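PDB 3I4P: transcriptional regulator, AsnC family from Agrobacterium tumefaciens str. C58, which probably binds specific DNA sequences through a winged helix-turn-helix domain and regulates transcription as an oligomeric member of the Lrp/AsnC family. Local coordinates for residues Lys62-Phe66 against Phe136-Gln140; Asp2-Ile8 against Arg37-Met41; Glu88-Val92 against Phe119-Met123. All coordinates share one frame. Numbering follows the deposited sequence.

Regulators of the Lrp/AsnC family join a DNA-binding head to an oligomerising alpha/beta domain, and the three contacts sample both. Interaction 2 packs helix 3-12 on helix 31-43 in the head; it ends before interactions 1 and 3 begin, and its centre lies 35 Å and 38 Å from theirs. Interaction 3 is nested within the chain loop closed by interaction 1; their centres are 16 Å apart, nearest atoms about 7 Å, and both touch the second subunit. The side chains of Phe136 and Met123 are about 9 Å from a bound calcium ion, too far to bind it; that of Val132, a calcium-binding residue, is about 8 Å from Val65's and 4 Å from Met123's.

Interaction 1. Residues Lys62-Phe66 against Phe136-Gln140; sequences KVTVF and FAMEQ
The side chain of Val65 overlaps the ring of Phe136: CG1 of Val65 sits 4.3 Å from the centroid of the Phe136 ring and 8° off its normal, a CH-pi contact, while CG2 of Val65 is 3.6 Å from CE1 of Phe136. Strands 63-70 and 131-143 run antiparallel, and Val65 and Phe136 form a non-hydrogen-bonded pair with CA atoms 4.3 Å apart, so their side chains share one face of the sheet. Val65 is t (chi1 -172°) and Phe136 m (chi1 -66°, chi2 -97°). Val63 (t) brings CG1 to 3.8 Å from CD1 of Phe136, at the ring edge. Helix 113-126 lies over this face, with Tyr116 meeting Phe136 edge-to-face.

One step along, Ala137 N donates to Thr64 O at 2.9 Å and 158°, and Thr64 CB lies 3.8 Å from Ala137 CB. The return bond is replaced by a water, which accepts from Thr64 N at 3.0 Å and donates to Ala137 O at 2.8 Å. This gap comes just before the corner at Met138 (phi/psi -85/-31); Ala137 before it and Glu139 and Gln140 after it pair antiparallel with a strand of the second subunit. Such pairing with the chain's edge strand 131-143, from which the sheet runs on into the second subunit, is characteristic of the ferredoxin-like beta-alpha-beta-beta-alpha-beta domain of Lrp/AsnC regulators.

Interaction 2. Residues Asp2-Ile8 against Arg37-Met41; sequences DRLDRKI and RIQKM
In the winged helix-turn-helix head, the start of helix 3-12 packs almost perpendicularly across helix 31-43, which follows helix 20-27 and so is probably the recognition helix. The axes of the short segments 3-8 and 37-41 approach to 10.8 Å at a signed crossing angle of -86°, and the nearest CA pairs are Asp5 with Arg37 (6.9 Å) and Ile8 with Ile38 (7.7 Å). Asp2 (chi1 71°, p) is the N-cap and completes a capping box with Asp5: Asp5 N donates to Asp2 OD1 at 3.1 Å, and Asp2 N to Asp5 OD2 at 3.2 Å. The Asp2 carboxylate also receives the Arg37 side chain (m, t, t, chi4 -79°), with Arg37 NH1 2.9 Å from Asp2 OD1 and Arg37 NH2 3.2 Å from Asp2 OD2. One arginine thus ties helix 31-43 to the N-cap of helix 3-12.

Leu4 lays CB over a face of the guanidinium, 3.8 Å from Arg37 CZ. Asp5 (m) extends the salt-bridge network at the guanidinium edge, its OD1 2.9 Å from Arg37 NH1, although that hydrogen bond is weak. A turn later, Ile8 (m, t) points toward helix 31-43 and fills the apolar side of the crossing. Its CG2 lies 3.6 Å from Ile38 CG1 and 3.9 Å from CE of Met41, a selenomethionine, and its CD1 is 3.7 Å from Arg37 CD. Val27 of helix 20-27 also touches Ile8. One water donates both to Asp5 OD1 at 2.5 Å and to Arg37 O at 2.9 Å.

Interaction 3. Residues Glu88-Val92 against Phe119-Met123; sequences EFPEV and FYKRM
At the apolar centre, Phe119 directs its edge at the face of Phe89 in a T-shaped stack, with centroids 5.4 Å apart, planes at 84°, and CG of Phe89 3.8 Å from CE1 of Phe119. Phe89 is m (chi1 -72°, chi2 -86°) and Phe119 t (chi1 154°, chi2 78°). The Phe89 ring reaches down to the helix backbone, its CZ 3.6 Å from CA of Met123, a selenomethionine. Val92 (t) packs on the tip of the Phe119 ring, Val92 CG2 being 3.6 Å from Phe119 CZ. Phe89 to Val92 form a type I beta turn, closed by Val92 N to Phe89 O at 3.1 Å, which faces helical 119-123; the nearest CA pairs are Phe89 with Met123 (8.1 Å) and Glu91 with Phe119 (7.9 Å).

Outward lies the polar edge. Glu91 (m, chi2 88°) places OE1 3.7 Å from CD1 of Phe119 and forms a salt bridge from OE2 to Arg122 NH2 at 2.9 Å. Tyr151 of the second subunit also hydrogen-bonds Glu91 OE2, bringing the dimer partner to this edge. The turn between helix 76-88 and strand 92-98 thus packs on helix 113-126 within the ferredoxin-like fold of the Lrp/AsnC ligand-binding domain.

Interaction 1. Residues Lys62-Phe66 against Phe136-Gln140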
loop_
_atom_site.group_PDB
_atom_site.type_symbol
_atom_site.label_atom_id
_atom_site.label_comp_id
_atom_site.label_asym_id
_atom_site.label_seq_id
_atom_site.Cartn_x
_atom_site.Cartn_y
_atom_site.Cartn_z
ATOM N N LYS A 62 -8.590 10.508 27.367
ATOM C CA LYS A 62 -9.271 9.244 26.992
ATOM C C LYS A 62 -9.023 8.759 25.572
ATOM O O LYS A 62 -9.368 7.621 25.258
ATOM C CB LYS A 62 -10.796 9.332 27.218
ATOM C CG LYS A 62 -11.554 10.155 26.182
ATOM C CD LYS A 62 -13.000 10.549 26.625
ATOM C CE LYS A 62 -13.683 11.525 25.601
ATOM N NZ LYS A 62 -13.121 12.967 25.523
ATOM N N VAL A 63 -8.472 9.614 24.702
ATOM C CA VAL A 63 -8.199 9.215 23.304
ATOM C C VAL A 63 -6.725 8.804 23.192
ATOM O O VAL A 63 -5.830 9.481 23.699
ATOM C CB VAL A 63 -8.559 10.322 22.280
ATOM C CG1 VAL A 63 -8.056 9.937 20.854
ATOM C CG2 VAL A 63 -10.084 10.613 22.290
ATOM N N THR A 64 -6.501 7.655 22.571
ATOM C CA THR A 64 -5.183 7.186 22.172
ATOM C C THR A 64 -5.035 7.315 20.646
ATOM O O THR A 64 -5.894 6.907 19.882
ATOM C CB THR A 64 -4.961 5.686 22.557
ATOM O OG1 THR A 64 -4.984 5.550 23.978
ATOM C CG2 THR A 64 -3.644 5.187 22.043
ATOM N N VAL A 65 -3.910 7.873 20.230
ATOM C CA VAL A 65 -3.552 8.020 18.842
ATOM C C VAL A 65 -2.210 7.315 18.675
ATOM O O VAL A 65 -1.293 7.529 19.460
ATOM C CB VAL A 65 -3.363 9.505 18.504
ATOM C CG1 VAL A 65 -3.182 9.669 17.000
ATOM C CG2 VAL A 65 -4.519 10.306 19.068
ATOM N N PHE A 66 -2.092 6.495 17.653
ATOM C CA PHE A 66 -0.816 5.876 17.298
ATOM C C PHE A 66 -0.263 6.630 16.110
ATOM O O PHE A 66 -0.876 6.648 15.028
ATOM C CB PHE A 66 -0.978 4.376 16.981
ATOM C CG PHE A 66 -1.011 3.535 18.206
ATOM C CD1 PHE A 66 0.166 3.130 18.805
ATOM C CD2 PHE A 66 -2.226 3.226 18.814
ATOM C CE1 PHE A 66 0.142 2.358 19.986
ATOM C CE2 PHE A 66 -2.262 2.495 19.959
ATOM C CZ PHE A 66 -1.070 2.047 20.551
ATOM N N PHE A 136 -6.234 6.721 15.158
ATOM C CA PHE A 136 -6.957 6.834 16.422
ATOM C C PHE A 136 -7.542 5.507 16.850
ATOM O O PHE A 136 -8.234 4.841 16.068
ATOM C CB PHE A 136 -8.121 7.849 16.290
ATOM C CG PHE A 136 -7.653 9.274 16.058
ATOM C CD1 PHE A 136 -7.548 10.165 17.105
ATOM C CD2 PHE A 136 -7.318 9.710 14.772
ATOM C CE1 PHE A 136 -7.108 11.483 16.878
ATOM C CE2 PHE A 136 -6.875 11.000 14.539
ATOM C CZ PHE A 136 -6.755 11.890 15.602
ATOM N N ALA A 137 -7.264 5.142 18.100
ATOM C CA ALA A 137 -7.897 4.017 18.763
ATOM C C ALA A 137 -9.394 4.315 18.997
ATOM O O ALA A 137 -9.746 5.413 19.421
ATOM C CB ALA A 137 -7.185 3.733 20.096
HETATM N N MSE A 138 -10.255 3.324 18.729
HETATM C CA MSE A 138 -11.679 3.354 19.093
HETATM C C MSE A 138 -11.922 2.885 20.513
HETATM O O MSE A 138 -12.879 3.321 21.129
HETATM C CB MSE A 138 -12.496 2.456 18.173
HETATM C CG MSE A 138 -12.520 2.917 16.716
HETATM SE SE MSE A 138 -13.336 4.664 16.587
HETATM C CE MSE A 138 -11.701 5.684 16.668
ATOM N N GLU A 139 -11.086 1.975 21.017
ATOM C CA GLU A 139 -11.244 1.449 22.356
ATOM C C GLU A 139 -9.911 0.918 22.850
ATOM O O GLU A 139 -9.174 0.321 22.092
ATOM C CB GLU A 139 -12.309 0.325 22.390
ATOM C CG GLU A 139 -12.535 -0.262 23.799
ATOM C CD GLU A 139 -13.578 -1.392 23.843
ATOM O OE1 GLU A 139 -14.120 -1.787 22.774
ATOM O OE2 GLU A 139 -13.835 -1.904 24.963
ATOM N N GLN A 140 -9.614 1.151 24.125
ATOM C CA GLN A 140 -8.554 0.438 24.827
ATOM C C GLN A 140 -9.130 -0.804 25.517
ATOM O O GLN A 140 -9.743 -0.706 26.586
ATOM C CB GLN A 140 -7.901 1.358 25.835
ATOM C CG GLN A 140 -6.638 0.854 26.483
ATOM C CD GLN A 140 -6.116 1.898 27.493
ATOM O OE1 GLN A 140 -6.730 2.104 28.553
ATOM N NE2 GLN A 140 -4.989 2.565 27.154
HETATM O O HOH W 1 -9.055 6.183 22.055
#

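Interaction 2. Residues Asp2-Ile8 against Arg37-Met41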
loop_
_atom_site.group_PDB
_atom_site.type_symbol
_atom_site.label_atom_id
_atom_site.label_comp_id
_atom_site.label_asym_id
_atom_site.label_seq_id
_atom_site.Cartn_x
_atom_site.Cartn_y
_atom_site.Cartn_z
ATOM N N ASP A 2 14.957 -16.465 41.285
ATOM C CA ASP A 2 14.345 -17.787 41.479
ATOM C C ASP A 2 12.812 -17.698 41.520
ATOM O O ASP A 2 12.238 -16.615 41.296
ATOM C CB ASP A 2 14.951 -18.515 42.711
ATOM C CG ASP A 2 14.545 -17.900 44.042
ATOM O OD1 ASP A 2 13.548 -17.154 44.116
ATOM O OD2 ASP A 2 15.223 -18.182 45.047
ATOM N N ARG A 3 12.157 -18.827 41.774
ATOM C CA ARG A 3 10.708 -18.922 41.649
ATOM C C ARG A 3 9.963 -18.163 42.727
ATOM O O ARG A 3 8.842 -17.709 42.511
ATOM C CB ARG A 3 10.252 -20.372 41.650
ATOM C CG ARG A 3 10.714 -21.126 40.442
ATOM C CD ARG A 3 10.109 -22.529 40.378
ATOM N NE ARG A 3 10.236 -23.130 39.045
ATOM N N LEU A 4 10.576 -18.044 43.898
ATOM C CA LEU A 4 10.001 -17.233 44.965
ATOM C C LEU A 4 10.057 -15.736 44.638
ATOM O O LEU A 4 9.173 -15.005 45.025
ATOM C CB LEU A 4 10.675 -17.530 46.309
ATOM C CG LEU A 4 9.900 -18.548 47.154
ATOM C CD1 LEU A 4 10.770 -19.102 48.244
ATOM C CD2 LEU A 4 8.658 -17.819 47.717
ATOM N N ASP A 5 11.108 -15.299 43.950
ATOM C CA ASP A 5 11.232 -13.916 43.472
ATOM C C ASP A 5 10.132 -13.645 42.463
ATOM O O ASP A 5 9.506 -12.593 42.490
ATOM C CB ASP A 5 12.598 -13.677 42.826
ATOM C CG ASP A 5 13.736 -13.658 43.848
ATOM O OD1 ASP A 5 13.558 -13.048 44.920
ATOM O OD2 ASP A 5 14.815 -14.235 43.581
ATOM N N ARG A 6 9.878 -14.612 41.590
ATOM C CA ARG A 6 8.793 -14.496 40.634
ATOM C C ARG A 6 7.405 -14.335 41.294
ATOM O O ARG A 6 6.607 -13.473 40.845
ATOM C CB ARG A 6 8.796 -15.677 39.678
ATOM C CG ARG A 6 7.764 -15.544 38.557
ATOM C CD ARG A 6 7.547 -16.860 37.869
ATOM N NE ARG A 6 8.390 -16.998 36.708
ATOM C CZ ARG A 6 8.856 -18.148 36.239
ATOM N NH1 ARG A 6 8.607 -19.301 36.860
ATOM N NH2 ARG A 6 9.619 -18.128 35.150
ATOM N N LYS A 7 7.122 -15.146 42.329
ATOM C CA LYS A 7 5.861 -15.032 43.081
ATOM C C LYS A 7 5.721 -13.637 43.690
ATOM O O LYS A 7 4.652 -13.059 43.645
ATOM C CB LYS A 7 5.778 -16.049 44.216
ATOM C CG LYS A 7 5.474 -17.488 43.809
ATOM C CD LYS A 7 5.870 -18.463 44.924
ATOM C CE LYS A 7 4.884 -19.620 45.104
ATOM N NZ LYS A 7 4.038 -19.425 46.344
ATOM N N ILE A 8 6.812 -13.105 44.241
ATOM C CA ILE A 8 6.830 -11.739 44.799
ATOM C C ILE A 8 6.518 -10.682 43.724
ATOM O O ILE A 8 5.625 -9.872 43.899
ATOM C CB ILE A 8 8.185 -11.416 45.549
ATOM C CG1 ILE A 8 8.328 -12.308 46.802
ATOM C CG2 ILE A 8 8.261 -9.912 45.935
ATOM C CD1 ILE A 8 9.751 -12.322 47.435
ATOM N N ARG A 37 14.434 -10.026 49.908
ATOM C CA ARG A 37 14.345 -10.368 48.489
ATOM C C ARG A 37 13.928 -9.163 47.651
ATOM O O ARG A 37 14.452 -8.936 46.542
ATOM C CB ARG A 37 13.342 -11.501 48.276
ATOM C CG ARG A 37 13.917 -12.885 48.597
ATOM C CD ARG A 37 12.828 -13.930 48.632
ATOM N NE ARG A 37 13.357 -15.288 48.716
ATOM C CZ ARG A 37 13.842 -15.990 47.697
ATOM N NH1 ARG A 37 13.906 -15.475 46.475
ATOM N NH2 ARG A 37 14.283 -17.228 47.907
ATOM N N ILE A 38 12.970 -8.411 48.199
ATOM C CA ILE A 38 12.446 -7.228 47.570
ATOM C C ILE A 38 13.545 -6.160 47.481
ATOM O O ILE A 38 13.717 -5.573 46.430
ATOM C CB ILE A 38 11.173 -6.709 48.295
ATOM C CG1 ILE A 38 10.013 -7.704 48.117
ATOM C CG2 ILE A 38 10.778 -5.322 47.750
ATOM C CD1 ILE A 38 8.827 -7.497 49.035
ATOM N N GLN A 39 14.273 -5.947 48.581
ATOM C CA GLN A 39 15.404 -5.010 48.629
ATOM C C GLN A 39 16.465 -5.311 47.564
ATOM O O GLN A 39 16.953 -4.401 46.886
ATOM C CB GLN A 39 16.056 -5.028 50.019
ATOM C CG GLN A 39 17.311 -4.153 50.132
ATOM C CD GLN A 39 17.758 -3.924 51.560
ATOM O OE1 GLN A 39 17.663 -2.815 52.077
ATOM N NE2 GLN A 39 18.246 -4.973 52.205
ATOM N N LYS A 40 16.823 -6.588 47.438
ATOM C CA LYS A 40 17.821 -7.053 46.451
ATOM C C LYS A 40 17.347 -6.699 45.022
ATOM O O LYS A 40 18.127 -6.234 44.194
ATOM C CB LYS A 40 18.021 -8.581 46.566
ATOM C CG LYS A 40 19.492 -9.108 46.500
ATOM C CD LYS A 40 20.012 -9.425 45.077
ATOM C CE LYS A 40 21.317 -10.257 45.084
HETATM N N MSE A 41 16.062 -6.927 44.762
HETATM C CA MSE A 41 15.480 -6.692 43.446
HETATM C C MSE A 41 15.379 -5.215 43.105
HETATM O O MSE A 41 15.528 -4.851 41.933
HETATM C CB MSE A 41 14.121 -7.397 43.308
HETATM C CG MSE A 41 14.307 -8.898 43.068
HETATM SE SE MSE A 41 12.737 -9.875 42.619
HETATM C CE MSE A 41 11.806 -9.820 44.285
HETATM O O HOH W 2 15.413 -11.414 45.476
#

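Interaction 3. Residues Glu88-Val92 against Phe119-Met123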
loop_
_atom_site.group_PDB
_atom_site.type_symbol
_atom_site.label_atom_id
_atom_site.label_comp_id
_atom_site.label_asym_id
_atom_site.label_seq_id
_atom_site.Cartn_x
_atom_site.Cartn_y
_atom_site.Cartn_z
ATOM N N GLU A 88 10.203 14.667 25.168
ATOM C CA GLU A 88 9.842 15.660 26.176
ATOM C C GLU A 88 8.317 15.853 26.237
ATOM O O GLU A 88 7.817 16.299 27.257
ATOM C CB GLU A 88 10.562 17.014 25.958
ATOM C CG GLU A 88 12.068 17.046 26.359
ATOM C CD GLU A 88 12.872 18.200 25.660
ATOM O OE1 GLU A 88 12.331 19.333 25.523
ATOM O OE2 GLU A 88 14.044 17.978 25.229
ATOM N N PHE A 89 7.585 15.533 25.171
ATOM C CA PHE A 89 6.150 15.818 25.156
ATOM C C PHE A 89 5.499 14.895 26.148
ATOM O O PHE A 89 5.666 13.658 26.063
ATOM C CB PHE A 89 5.503 15.643 23.771
ATOM C CG PHE A 89 5.870 16.712 22.784
ATOM C CD1 PHE A 89 5.149 17.910 22.735
ATOM C CD2 PHE A 89 6.928 16.527 21.903
ATOM C CE1 PHE A 89 5.500 18.905 21.838
ATOM C CE2 PHE A 89 7.291 17.524 20.991
ATOM C CZ PHE A 89 6.583 18.717 20.966
ATOM N N PRO A 90 4.750 15.477 27.099
ATOM C CA PRO A 90 4.059 14.637 28.098
ATOM C C PRO A 90 2.958 13.732 27.504
ATOM O O PRO A 90 2.674 12.671 28.059
ATOM C CB PRO A 90 3.482 15.644 29.086
ATOM C CG PRO A 90 3.828 17.020 28.578
ATOM C CD PRO A 90 4.525 16.924 27.287
ATOM N N GLU A 91 2.389 14.141 26.366
ATOM C CA GLU A 91 1.417 13.357 25.664
ATOM C C GLU A 91 2.024 12.157 24.956
ATOM O O GLU A 91 1.277 11.279 24.604
ATOM C CB GLU A 91 0.643 14.163 24.603
ATOM C CG GLU A 91 -0.101 15.340 25.152
ATOM C CD GLU A 91 0.743 16.628 25.203
ATOM O OE1 GLU A 91 1.982 16.591 24.988
ATOM O OE2 GLU A 91 0.138 17.689 25.484
ATOM N N VAL A 92 3.331 12.120 24.721
ATOM C CA VAL A 92 3.923 10.957 24.051
ATOM C C VAL A 92 4.258 9.968 25.165
ATOM O O VAL A 92 5.243 10.149 25.923
ATOM C CB VAL A 92 5.184 11.314 23.240
ATOM C CG1 VAL A 92 5.836 10.041 22.646
ATOM C CG2 VAL A 92 4.841 12.393 22.207
ATOM N N PHE A 119 -1.632 19.235 19.529
ATOM C CA PHE A 119 -0.401 18.555 19.963
ATOM C C PHE A 119 0.525 18.398 18.747
ATOM O O PHE A 119 1.705 18.755 18.786
ATOM C CB PHE A 119 -0.681 17.170 20.594
ATOM C CG PHE A 119 0.497 16.209 20.464
ATOM C CD1 PHE A 119 1.594 16.316 21.309
ATOM C CD2 PHE A 119 0.532 15.255 19.440
ATOM C CE1 PHE A 119 2.712 15.482 21.150
ATOM C CE2 PHE A 119 1.639 14.405 19.276
ATOM C CZ PHE A 119 2.728 14.510 20.135
ATOM N N TYR A 120 -0.051 17.826 17.683
ATOM C CA TYR A 120 0.578 17.674 16.387
ATOM C C TYR A 120 1.211 18.966 15.872
ATOM O O TYR A 120 2.304 18.902 15.358
ATOM C CB TYR A 120 -0.446 17.175 15.358
ATOM C CG TYR A 120 0.160 16.920 14.012
ATOM C CD1 TYR A 120 0.699 15.680 13.716
ATOM C CD2 TYR A 120 0.204 17.925 13.025
ATOM C CE1 TYR A 120 1.284 15.424 12.486
ATOM C CE2 TYR A 120 0.778 17.677 11.767
ATOM C CZ TYR A 120 1.333 16.415 11.522
ATOM O OH TYR A 120 1.917 16.093 10.321
ATOM N N LYS A 121 0.519 20.107 15.982
ATOM C CA LYS A 121 1.114 21.394 15.570
ATOM C C LYS A 121 2.336 21.754 16.400
ATOM O O LYS A 121 3.279 22.330 15.854
ATOM C CB LYS A 121 0.164 22.598 15.669
ATOM C CG LYS A 121 -1.200 22.526 14.973
ATOM C CD LYS A 121 -1.130 22.484 13.466
ATOM C CE LYS A 121 -2.262 23.357 12.841
ATOM N NZ LYS A 121 -3.464 23.499 13.714
ATOM N N ARG A 122 2.304 21.480 17.705
ATOM C CA ARG A 122 3.460 21.768 18.551
ATOM C C ARG A 122 4.625 20.850 18.210
ATOM O O ARG A 122 5.752 21.307 18.112
ATOM C CB ARG A 122 3.138 21.680 20.049
ATOM C CG ARG A 122 2.200 22.760 20.561
ATOM C CD ARG A 122 1.998 22.748 22.094
ATOM N NE ARG A 122 1.734 21.407 22.651
ATOM C CZ ARG A 122 0.518 20.873 22.857
ATOM N NH1 ARG A 122 -0.617 21.536 22.557
ATOM N NH2 ARG A 122 0.431 19.636 23.350
HETATM N N MSE A 123 4.344 19.574 17.987
HETATM C CA MSE A 123 5.367 18.577 17.627
HETATM C C MSE A 123 6.071 18.948 16.338
HETATM O O MSE A 123 7.311 18.942 16.265
HETATM C CB MSE A 123 4.772 17.159 17.465
HETATM C CG MSE A 123 5.856 16.049 17.291
HETATM SE SE MSE A 123 5.195 14.235 17.054
HETATM C CE MSE A 123 4.464 14.426 15.295
#